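PDB 5GZT: chitinase from Paenibacillus sp. FPU-7, which probably hydrolyses the beta-1,4 linkages between N-acetylglucosamine units of chitin and chitodextrins at random internal positions. Local coordinates for residues 568-579 / 706-714. Numbering follows the deposited sequence.
Sequences VNNYINKNGYTR and ANAADHRNA. With FMT (formic acid), chain H.
The side-chain amide of N573 reaches across to the backbone of H711. ND2 of N573 donates to O of H711 at 2.9 Å, nearly straight at 166° and with the acceptor in the amide plane. CG lies anti to the backbone N (chi1 -166°), which carries the amide to the loop at 708-713. ND2 also donates to a water that in turn donates to O of N707. The backbone O of N573 takes a weak bond from N of D710 (3.3 Å), and a second water bridges the same two atoms. R712 crosses I572 and V568 obliquely. CB of R712 meets CG2 of I572 at 3.5 Å, and CG1 of V568 sits over one face of the R712 guanidinium, toward the rim. This contact joins the first glycosyl hydrolase family 18 domain to the immunoglobulin-like domain. Two type II turns meet here, Y571 to K574 and A708 to H711. CE of K574 lies 3.2 Å from O of D710 as the extended chain passes. NZ of K574 donates to O of V568 (2.9 Å) and O of N569 (3.1 Å), tying the turn back to helix 564-570. With an alanine in place of K574, those two carbonyls would probably lose their lysine donor, and O of D710 its aliphatic neighbour. Further out, NE of R712 forms a salt bridge with E633, and the H711 ring packs edge-to-face with Y657.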
loop_
_atom_site.group_PDB
_atom_site.type_symbol
_atom_site.label_atom_id
_atom_site.label_comp_id
_atom_site.label_asym_id
_atom_site.label_seq_id
_atom_site.Cartn_x
_atom_site.Cartn_y
_atom_site.Cartn_z
ATOM N N VAL B 568 -15.738 -12.080 -11.547
ATOM C CA VAL B 568 -14.904 -13.166 -12.050
ATOM C C VAL B 568 -15.763 -14.445 -12.142
ATOM O O VAL B 568 -15.806 -15.102 -13.176
ATOM C CB VAL B 568 -13.679 -13.349 -11.171
ATOM C CG1 VAL B 568 -12.954 -14.638 -11.508
ATOM C CG2 VAL B 568 -12.713 -12.142 -11.298
ATOM N N ASN B 569 -16.448 -14.786 -11.058
ATOM C CA ASN B 569 -17.193 -16.030 -11.025
ATOM C C ASN B 569 -18.339 -16.096 -12.035
ATOM O O ASN B 569 -18.523 -17.131 -12.625
ATOM C CB ASN B 569 -17.687 -16.302 -9.613
ATOM C CG ASN B 569 -16.547 -16.693 -8.637
ATOM O OD1 ASN B 569 -15.418 -17.040 -8.995
ATOM N ND2 ASN B 569 -16.876 -16.626 -7.410
ATOM N N ASN B 570 -19.099 -15.006 -12.239
ATOM C CA ASN B 570 -20.354 -15.112 -12.934
ATOM C C ASN B 570 -20.604 -14.082 -14.055
ATOM O O ASN B 570 -21.598 -14.231 -14.801
ATOM C CB ASN B 570 -21.512 -15.051 -11.915
ATOM C CG ASN B 570 -21.459 -16.196 -10.915
ATOM O OD1 ASN B 570 -21.495 -16.034 -9.671
ATOM N ND2 ASN B 570 -21.295 -17.343 -11.453
ATOM N N TYR B 571 -19.706 -13.098 -14.238
ATOM C CA TYR B 571 -20.012 -12.028 -15.230
ATOM C C TYR B 571 -18.965 -11.821 -16.344
ATOM O O TYR B 571 -19.322 -11.575 -17.498
ATOM C CB TYR B 571 -20.194 -10.713 -14.526
ATOM C CG TYR B 571 -21.450 -10.532 -13.723
ATOM C CD1 TYR B 571 -21.553 -11.082 -12.457
ATOM C CD2 TYR B 571 -22.479 -9.747 -14.181
ATOM C CE1 TYR B 571 -22.707 -10.913 -11.704
ATOM C CE2 TYR B 571 -23.670 -9.544 -13.429
ATOM C CZ TYR B 571 -23.740 -10.106 -12.165
ATOM O OH TYR B 571 -24.859 -9.903 -11.367
ATOM N N ILE B 572 -17.688 -11.787 -15.996
ATOM C CA ILE B 572 -16.709 -11.287 -17.016
ATOM C C ILE B 572 -16.581 -12.365 -18.122
ATOM O O ILE B 572 -16.073 -13.473 -17.886
ATOM C CB ILE B 572 -15.321 -10.975 -16.444
ATOM C CG1 ILE B 572 -15.371 -9.935 -15.357
ATOM C CG2 ILE B 572 -14.399 -10.480 -17.589
ATOM C CD1 ILE B 572 -14.089 -9.813 -14.496
ATOM N N ASN B 573 -17.106 -12.034 -19.283
ATOM C CA ASN B 573 -17.215 -12.908 -20.425
ATOM C C ASN B 573 -18.058 -14.146 -20.098
ATOM O O ASN B 573 -17.807 -15.217 -20.645
ATOM C CB ASN B 573 -15.824 -13.246 -21.015
ATOM C CG ASN B 573 -15.895 -13.862 -22.397
ATOM O OD1 ASN B 573 -16.761 -13.530 -23.203
ATOM N ND2 ASN B 573 -14.965 -14.798 -22.695
ATOM N N LYS B 574 -19.039 -13.986 -19.212
ATOM C CA LYS B 574 -19.970 -15.069 -18.804
ATOM C C LYS B 574 -21.421 -14.562 -18.841
ATOM O O LYS B 574 -21.690 -13.347 -18.716
ATOM C CB LYS B 574 -19.683 -15.544 -17.381
ATOM C CG LYS B 574 -18.336 -16.218 -17.262
ATOM C CD LYS B 574 -17.929 -16.492 -15.867
ATOM C CE LYS B 574 -16.673 -17.316 -15.887
ATOM N NZ LYS B 574 -16.189 -17.602 -14.551
ATOM N N ASN B 575 -22.357 -15.480 -19.034
ATOM C CA ASN B 575 -23.763 -15.201 -18.905
ATOM C C ASN B 575 -24.258 -14.042 -19.759
ATOM O O ASN B 575 -25.054 -13.187 -19.263
ATOM C CB ASN B 575 -24.124 -14.972 -17.385
ATOM C CG ASN B 575 -25.642 -14.973 -17.142
ATOM O OD1 ASN B 575 -26.346 -15.662 -17.870
ATOM N ND2 ASN B 575 -26.150 -14.142 -16.192
ATOM N N GLY B 576 -23.758 -13.974 -20.995
ATOM C CA GLY B 576 -24.136 -12.944 -21.991
ATOM C C GLY B 576 -23.476 -11.566 -21.776
ATOM O O GLY B 576 -23.784 -10.627 -22.481
ATOM N N TYR B 577 -22.549 -11.437 -20.831
ATOM C CA TYR B 577 -21.888 -10.156 -20.601
ATOM C C TYR B 577 -20.581 -10.124 -21.452
ATOM O O TYR B 577 -19.693 -11.026 -21.282
ATOM C CB TYR B 577 -21.578 -9.944 -19.110
ATOM C CG TYR B 577 -22.745 -9.526 -18.270
ATOM C CD1 TYR B 577 -23.624 -10.449 -17.774
ATOM C CD2 TYR B 577 -23.009 -8.193 -18.045
ATOM C CE1 TYR B 577 -24.765 -10.055 -17.031
ATOM C CE2 TYR B 577 -24.130 -7.787 -17.318
ATOM C CZ TYR B 577 -25.001 -8.707 -16.803
ATOM O OH TYR B 577 -26.120 -8.240 -16.071
ATOM N N THR B 578 -20.430 -9.098 -22.303
ATOM C CA THR B 578 -19.263 -8.937 -23.160
ATOM C C THR B 578 -18.287 -8.030 -22.400
ATOM O O THR B 578 -18.683 -6.988 -21.839
ATOM C CB THR B 578 -19.678 -8.369 -24.513
ATOM O OG1 THR B 578 -20.529 -9.305 -25.130
ATOM C CG2 THR B 578 -18.543 -8.111 -25.406
ATOM N N ARG B 579 -17.016 -8.387 -22.424
ATOM C CA ARG B 579 -15.917 -7.574 -21.892
ATOM C C ARG B 579 -15.472 -6.586 -22.975
ATOM O O ARG B 579 -15.232 -6.979 -24.099
ATOM C CB ARG B 579 -14.704 -8.438 -21.445
ATOM C CG ARG B 579 -13.633 -7.476 -20.887
ATOM C CD ARG B 579 -12.528 -8.208 -20.151
ATOM N NE ARG B 579 -11.874 -9.196 -20.964
ATOM C CZ ARG B 579 -10.694 -9.063 -21.579
ATOM N NH1 ARG B 579 -10.039 -7.882 -21.673
ATOM N NH2 ARG B 579 -10.188 -10.110 -22.227
ATOM N N ALA B 706 -8.466 -18.050 -30.406
ATOM C CA ALA B 706 -9.472 -17.064 -30.067
ATOM C C ALA B 706 -9.411 -16.912 -28.555
ATOM O O ALA B 706 -8.658 -17.638 -27.817
ATOM C CB ALA B 706 -10.889 -17.497 -30.523
ATOM N N ASN B 707 -10.189 -15.967 -28.073
ATOM C CA ASN B 707 -10.380 -15.809 -26.625
ATOM C C ASN B 707 -11.328 -16.911 -26.214
ATOM O O ASN B 707 -12.386 -17.046 -26.800
ATOM C CB ASN B 707 -11.090 -14.454 -26.272
ATOM C CG ASN B 707 -10.227 -13.255 -26.603
ATOM O OD1 ASN B 707 -9.622 -12.588 -25.755
ATOM N ND2 ASN B 707 -10.146 -13.005 -27.801
ATOM N N ALA B 708 -11.015 -17.595 -25.132
ATOM C CA ALA B 708 -11.896 -18.689 -24.646
ATOM C C ALA B 708 -13.220 -18.186 -24.077
ATOM O O ALA B 708 -13.208 -17.364 -23.219
ATOM C CB ALA B 708 -11.161 -19.427 -23.547
ATOM N N ALA B 709 -14.336 -18.697 -24.543
ATOM C CA ALA B 709 -15.634 -18.439 -23.934
ATOM C C ALA B 709 -15.646 -18.808 -22.469
ATOM O O ALA B 709 -15.007 -19.773 -22.050
ATOM C CB ALA B 709 -16.732 -19.264 -24.717
ATOM N N ASP B 710 -16.405 -18.074 -21.666
ATOM C CA ASP B 710 -16.546 -18.322 -20.239
ATOM C C ASP B 710 -15.276 -18.201 -19.426
ATOM O O ASP B 710 -15.198 -18.734 -18.327
ATOM C CB ASP B 710 -17.225 -19.658 -19.951
ATOM C CG ASP B 710 -18.652 -19.653 -20.431
ATOM O OD1 ASP B 710 -19.335 -18.604 -20.381
ATOM O OD2 ASP B 710 -19.113 -20.681 -20.883
ATOM N N HIS B 711 -14.284 -17.526 -19.966
ATOM C CA HIS B 711 -13.110 -17.130 -19.221
ATOM C C HIS B 711 -12.876 -15.629 -19.436
ATOM O O HIS B 711 -13.064 -15.100 -20.535
ATOM C CB HIS B 711 -11.900 -17.898 -19.721
ATOM C CG HIS B 711 -11.899 -19.311 -19.300
ATOM N ND1 HIS B 711 -12.478 -20.325 -20.028
ATOM C CD2 HIS B 711 -11.446 -19.867 -18.177
ATOM C CE1 HIS B 711 -12.399 -21.458 -19.366
ATOM N NE2 HIS B 711 -11.704 -21.214 -18.267
ATOM N N ARG B 712 -12.341 -14.994 -18.411
ATOM C CA ARG B 712 -12.086 -13.580 -18.490
ATOM C C ARG B 712 -10.834 -13.248 -19.280
ATOM O O ARG B 712 -10.732 -12.128 -19.844
ATOM C CB ARG B 712 -11.946 -12.963 -17.090
ATOM C CG ARG B 712 -10.800 -13.472 -16.222
ATOM C CD ARG B 712 -11.068 -13.159 -14.757
ATOM N NE ARG B 712 -9.966 -13.440 -13.882
ATOM C CZ ARG B 712 -9.601 -14.716 -13.525
ATOM N NH1 ARG B 712 -10.245 -15.746 -13.979
ATOM N NH2 ARG B 712 -8.591 -14.973 -12.703
ATOM N N ASN B 713 -9.866 -14.158 -19.304
ATOM C CA ASN B 713 -8.522 -13.790 -19.851
ATOM C C ASN B 713 -7.724 -15.025 -20.261
ATOM O O ASN B 713 -6.674 -15.295 -19.690
ATOM C CB ASN B 713 -7.850 -13.023 -18.746
ATOM C CG ASN B 713 -6.527 -12.445 -19.121
ATOM O OD1 ASN B 713 -6.245 -12.269 -20.260
ATOM N ND2 ASN B 713 -5.658 -12.176 -18.107
ATOM N N ALA B 714 -8.257 -15.810 -21.192
ATOM C CA ALA B 714 -7.648 -17.088 -21.577
ATOM C C ALA B 714 -7.688 -17.259 -23.069
ATOM O O ALA B 714 -8.642 -16.913 -23.698
ATOM C CB ALA B 714 -8.390 -18.273 -20.902
HETATM C C FMT H . -10.254 -5.007 -20.744
HETATM O O1 FMT H . -11.400 -5.348 -21.200
HETATM O O2 FMT H . -9.535 -5.339 -19.600
HETATM O O HOH W 1 -18.019 -16.167 -23.337
HETATM O O HOH W 2 -14.797 -15.228 -25.598
HETATM O O HOH W 3 -21.759 -18.270 -19.338
#